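Long-range contact in bacterioferritin comigratory protein (PDB 3IXR), which probably reduces hydrogen peroxide and organic hydroperoxides as a thiol-dependent peroxiredoxin of the PrxQ type: residues 87-99 against 110-122. The protein carries 1 engineered substitution. Sequence-based numbering, arbitrary orientation.
Sequences TVLGVSRDSVKSH and FPLVSDSDAILCK
Val91 and Val113 stand abreast on one face of the sheet, Val91 CG2 4.0 Å from Val113 CB; beta-branched valine favours extended backbone and fills this buried face. On the same face Leu89 reaches Pro111, CD2 to CB 3.6 Å, and the other branch of Val91 meets CB of Asp115. Glycine suits position 90 because Leu112 CD2 occupies the place a CB would take, on the face where Val88 CG1 sits above the ring of Phe110. The two strands run parallel as neighbours in a right-handed beta-alpha-beta crossover of the thioredoxin-like fold, with helix 96-106 as the connection. Gly90 N donates to Pro111 O, Val113 N to Gly90 O (2.6 Å), and Asp115 N to Ser92 O. At the start of the helix, His99 lays one ring face on Leu112 CB, 3.6 Å from centroid to carbon. Its NE2 donates to Val113 O at 2.8 Å; that oxygen lies in the ring plane, yet the donor stands above the carbonyl plane. With ND1 hydrogen-bonded to Asp62, bonds at both nitrogens fix the ring's rotation. Serine suits the strand end: Ser114's short hydroxyl, OG anti to its own N (chi1 173°), donates to Asp94 O, 2.7 Å away, while CB packs on Val96 CG2.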
loop_
_atom_site.group_PDB
_atom_site.type_symbol
_atom_site.label_atom_id
_atom_site.label_comp_id
_atom_site.label_asym_id
_atom_site.label_seq_id
_atom_site.Cartn_x
_atom_site.Cartn_y
_atom_site.Cartn_z
ATOM N N THR A 87 -3.507 2.859 -9.728
ATOM C CA THR A 87 -2.416 3.631 -9.232
ATOM C C THR A 87 -1.948 2.952 -7.928
ATOM O O THR A 87 -2.565 2.007 -7.428
ATOM C CB THR A 87 -2.859 5.036 -8.973
ATOM O OG1 THR A 87 -1.694 5.809 -8.620
ATOM C CG2 THR A 87 -3.961 5.125 -7.908
ATOM N N VAL A 88 -0.869 3.485 -7.381
ATOM C CA VAL A 88 -0.215 2.838 -6.257
ATOM C C VAL A 88 -0.102 3.769 -5.095
ATOM O O VAL A 88 0.201 4.948 -5.320
ATOM C CB VAL A 88 1.234 2.443 -6.645
ATOM C CG1 VAL A 88 2.038 1.835 -5.455
ATOM C CG2 VAL A 88 1.173 1.397 -7.904
ATOM N N LEU A 89 -0.335 3.263 -3.882
ATOM C CA LEU A 89 -0.066 4.039 -2.663
ATOM C C LEU A 89 0.692 3.125 -1.732
ATOM O O LEU A 89 0.230 1.998 -1.419
ATOM C CB LEU A 89 -1.412 4.334 -1.964
ATOM C CG LEU A 89 -2.218 5.564 -2.259
ATOM C CD1 LEU A 89 -3.309 5.527 -1.122
ATOM C CD2 LEU A 89 -1.357 6.846 -2.102
ATOM N N GLY A 90 1.851 3.588 -1.212
ATOM C CA GLY A 90 2.537 2.812 -0.196
ATOM C C GLY A 90 2.094 3.332 1.205
ATOM O O GLY A 90 1.650 4.505 1.328
ATOM N N VAL A 91 2.247 2.503 2.179
ATOM C CA VAL A 91 1.848 2.777 3.603
ATOM C C VAL A 91 2.813 2.265 4.639
ATOM O O VAL A 91 3.219 1.069 4.627
ATOM C CB VAL A 91 0.482 2.107 3.894
ATOM C CG1 VAL A 91 -0.062 2.634 5.278
ATOM C CG2 VAL A 91 -0.562 2.373 2.793
ATOM N N SER A 92 3.225 3.137 5.600
ATOM C CA SER A 92 3.851 2.658 6.875
ATOM C C SER A 92 3.420 3.647 7.925
ATOM O O SER A 92 2.715 4.544 7.576
ATOM C CB SER A 92 5.376 2.671 6.749
ATOM O OG SER A 92 5.901 3.986 6.834
ATOM N N ARG A 93 3.818 3.406 9.160
ATOM C CA ARG A 93 3.363 4.320 10.230
ATOM C C ARG A 93 4.398 5.466 10.391
ATOM O O ARG A 93 4.277 6.297 11.323
ATOM C CB ARG A 93 3.273 3.552 11.493
ATOM C CG ARG A 93 2.238 2.472 11.474
ATOM C CD ARG A 93 3.353 1.287 11.434
ATOM N NE ARG A 93 3.256 0.767 12.764
ATOM C CZ ARG A 93 4.000 0.064 13.612
ATOM N NH1 ARG A 93 5.171 -0.555 13.420
ATOM N NH2 ARG A 93 3.375 -0.088 14.789
ATOM N N ASP A 94 5.371 5.598 9.524
ATOM C CA ASP A 94 6.365 6.700 9.673
ATOM C C ASP A 94 5.716 8.026 9.377
ATOM O O ASP A 94 4.667 8.150 8.791
ATOM C CB ASP A 94 7.519 6.498 8.636
ATOM C CG ASP A 94 8.311 5.266 8.954
ATOM O OD1 ASP A 94 8.981 5.238 10.009
ATOM O OD2 ASP A 94 8.210 4.256 8.156
ATOM N N SER A 95 6.369 9.072 9.900
ATOM C CA SER A 95 5.845 10.384 9.728
ATOM C C SER A 95 5.825 10.913 8.340
ATOM O O SER A 95 6.514 10.388 7.409
ATOM C CB SER A 95 6.670 11.365 10.556
ATOM O OG SER A 95 8.041 11.410 10.071
ATOM N N VAL A 96 5.035 11.964 8.072
ATOM C CA VAL A 96 5.138 12.674 6.821
ATOM C C VAL A 96 6.590 13.168 6.534
ATOM O O VAL A 96 7.053 13.115 5.377
ATOM C CB VAL A 96 4.141 13.869 6.735
ATOM C CG1 VAL A 96 4.334 14.647 5.417
ATOM C CG2 VAL A 96 2.711 13.265 6.789
ATOM N N LYS A 97 7.245 13.693 7.561
ATOM C CA LYS A 97 8.642 14.166 7.348
ATOM C C LYS A 97 9.528 13.070 6.883
ATOM O O LYS A 97 10.278 13.243 5.864
ATOM C CB LYS A 97 9.166 14.736 8.672
ATOM C CG LYS A 97 10.557 15.216 8.542
ATOM C CD LYS A 97 11.019 15.840 9.874
ATOM C CE LYS A 97 11.022 17.305 9.717
ATOM N NZ LYS A 97 9.633 17.726 9.590
ATOM N N SER A 98 9.386 11.930 7.542
ATOM C CA SER A 98 10.197 10.739 7.146
ATOM C C SER A 98 9.869 10.363 5.692
ATOM O O SER A 98 10.768 10.011 4.845
ATOM C CB SER A 98 9.841 9.570 8.050
ATOM O OG SER A 98 10.591 8.377 7.662
ATOM N N HIS A 99 8.568 10.256 5.390
ATOM C CA HIS A 99 8.140 9.937 3.988
ATOM C C HIS A 99 8.679 10.901 2.940
ATOM O O HIS A 99 9.046 10.502 1.844
ATOM C CB HIS A 99 6.606 9.942 3.876
ATOM C CG HIS A 99 5.948 8.724 4.458
ATOM N ND1 HIS A 99 6.654 7.651 4.963
ATOM C CD2 HIS A 99 4.631 8.379 4.531
ATOM C CE1 HIS A 99 5.803 6.698 5.326
ATOM N NE2 HIS A 99 4.578 7.139 5.102
ATOM N N PHE A 110 4.902 8.288 -6.793
ATOM C CA PHE A 110 3.579 8.022 -6.188
ATOM C C PHE A 110 3.667 8.366 -4.671
ATOM O O PHE A 110 4.763 8.480 -4.081
ATOM C CB PHE A 110 3.235 6.497 -6.412
ATOM C CG PHE A 110 4.268 5.591 -5.798
ATOM C CD1 PHE A 110 4.188 5.182 -4.442
ATOM C CD2 PHE A 110 5.348 5.174 -6.511
ATOM C CE1 PHE A 110 5.099 4.389 -3.785
ATOM C CE2 PHE A 110 6.333 4.330 -5.841
ATOM C CZ PHE A 110 6.241 3.945 -4.460
ATOM N N PRO A 111 2.531 8.527 -4.053
ATOM C CA PRO A 111 2.542 8.963 -2.676
ATOM C C PRO A 111 2.713 7.883 -1.643
ATOM O O PRO A 111 2.365 6.735 -1.940
ATOM C CB PRO A 111 1.084 9.530 -2.497
ATOM C CG PRO A 111 0.537 9.697 -3.842
ATOM C CD PRO A 111 1.159 8.559 -4.616
ATOM N N LEU A 112 3.118 8.226 -0.424
ATOM C CA LEU A 112 3.208 7.324 0.724
ATOM C C LEU A 112 2.234 7.832 1.795
ATOM O O LEU A 112 2.330 9.042 2.160
ATOM C CB LEU A 112 4.627 7.262 1.384
ATOM C CG LEU A 112 5.724 6.851 0.363
ATOM C CD1 LEU A 112 7.165 6.971 0.986
ATOM C CD2 LEU A 112 5.432 5.403 -0.234
ATOM N N VAL A 113 1.358 6.942 2.303
ATOM C CA VAL A 113 0.542 7.325 3.456
ATOM C C VAL A 113 1.298 7.271 4.738
ATOM O O VAL A 113 1.952 6.234 5.071
ATOM C CB VAL A 113 -0.575 6.293 3.605
ATOM C CG1 VAL A 113 -1.562 6.672 4.785
ATOM C CG2 VAL A 113 -1.297 6.324 2.356
ATOM N N SER A 114 1.252 8.373 5.521
ATOM C CA SER A 114 1.793 8.333 6.885
ATOM C C SER A 114 0.657 7.891 7.771
ATOM O O SER A 114 -0.253 8.735 8.105
ATOM C CB SER A 114 2.222 9.763 7.266
ATOM O OG SER A 114 2.599 9.805 8.625
ATOM N N ASP A 115 0.670 6.612 8.123
ATOM C CA ASP A 115 -0.416 5.976 8.904
ATOM C C ASP A 115 -0.063 6.052 10.354
ATOM O O ASP A 115 0.134 5.050 11.052
ATOM C CB ASP A 115 -0.702 4.550 8.379
ATOM C CG ASP A 115 -1.919 3.916 8.991
ATOM O OD1 ASP A 115 -1.852 2.739 9.370
ATOM O OD2 ASP A 115 -2.924 4.645 9.052
ATOM N N SER A 116 0.150 7.263 10.851
ATOM C CA SER A 116 0.822 7.366 12.142
ATOM C C SER A 116 -0.098 7.033 13.308
ATOM O O SER A 116 0.394 6.911 14.445
ATOM C CB SER A 116 1.341 8.765 12.390
ATOM O OG SER A 116 0.298 9.733 12.159
ATOM N N ASP A 117 -1.401 6.903 13.055
ATOM C CA ASP A 117 -2.330 6.366 14.095
ATOM C C ASP A 117 -2.623 4.877 13.898
ATOM O O ASP A 117 -3.380 4.237 14.649
ATOM C CB ASP A 117 -3.630 7.135 14.098
ATOM C CG ASP A 117 -3.405 8.651 14.354
ATOM O OD1 ASP A 117 -2.661 9.008 15.346
ATOM O OD2 ASP A 117 -3.926 9.455 13.538
ATOM N N ALA A 118 -1.941 4.311 12.921
ATOM C CA ALA A 118 -2.113 2.859 12.636
ATOM C C ALA A 118 -3.550 2.477 12.221
ATOM O O ALA A 118 -3.879 1.287 12.290
ATOM C CB ALA A 118 -1.559 1.925 13.738
ATOM N N ILE A 119 -4.333 3.448 11.777
ATOM C CA ILE A 119 -5.741 3.140 11.402
ATOM C C ILE A 119 -5.807 2.273 10.160
ATOM O O ILE A 119 -6.539 1.269 10.174
ATOM C CB ILE A 119 -6.582 4.437 11.241
ATOM C CG1 ILE A 119 -6.691 5.026 12.674
ATOM C CG2 ILE A 119 -7.954 4.131 10.433
ATOM C CD1 ILE A 119 -7.029 6.511 12.734
ATOM N N LEU A 120 -5.037 2.592 9.089
ATOM C CA LEU A 120 -5.175 1.714 7.941
ATOM C C LEU A 120 -4.566 0.350 8.266
ATOM O O LEU A 120 -5.021 -0.700 7.792
ATOM C CB LEU A 120 -4.339 2.209 6.751
ATOM C CG LEU A 120 -5.009 3.221 5.958
ATOM C CD1 LEU A 120 -4.112 3.525 4.763
ATOM C CD2 LEU A 120 -6.438 2.894 5.520
ATOM N N CYS A 121 -3.453 0.339 9.003
ATOM C CA CYS A 121 -2.738 -0.891 9.336
ATOM C C CYS A 121 -3.661 -1.855 10.113
ATOM O O CYS A 121 -3.704 -3.011 9.829
ATOM C CB CYS A 121 -1.477 -0.560 10.175
ATOM S SG CYS A 121 -0.100 0.041 9.202
ATOM N N LYS A 122 -4.420 -1.348 11.082
ATOM C CA LYS A 122 -5.306 -2.199 11.824
ATOM C C LYS A 122 -6.517 -2.616 10.955
ATOM O O LYS A 122 -6.942 -3.750 11.029
ATOM C CB LYS A 122 -5.781 -1.340 13.022
ATOM C CG LYS A 122 -4.649 -1.318 14.080
ATOM C CD LYS A 122 -5.151 -0.602 15.391
ATOM C CE LYS A 122 -5.009 0.921 15.391
ATOM N NZ LYS A 122 -5.676 1.477 16.665
#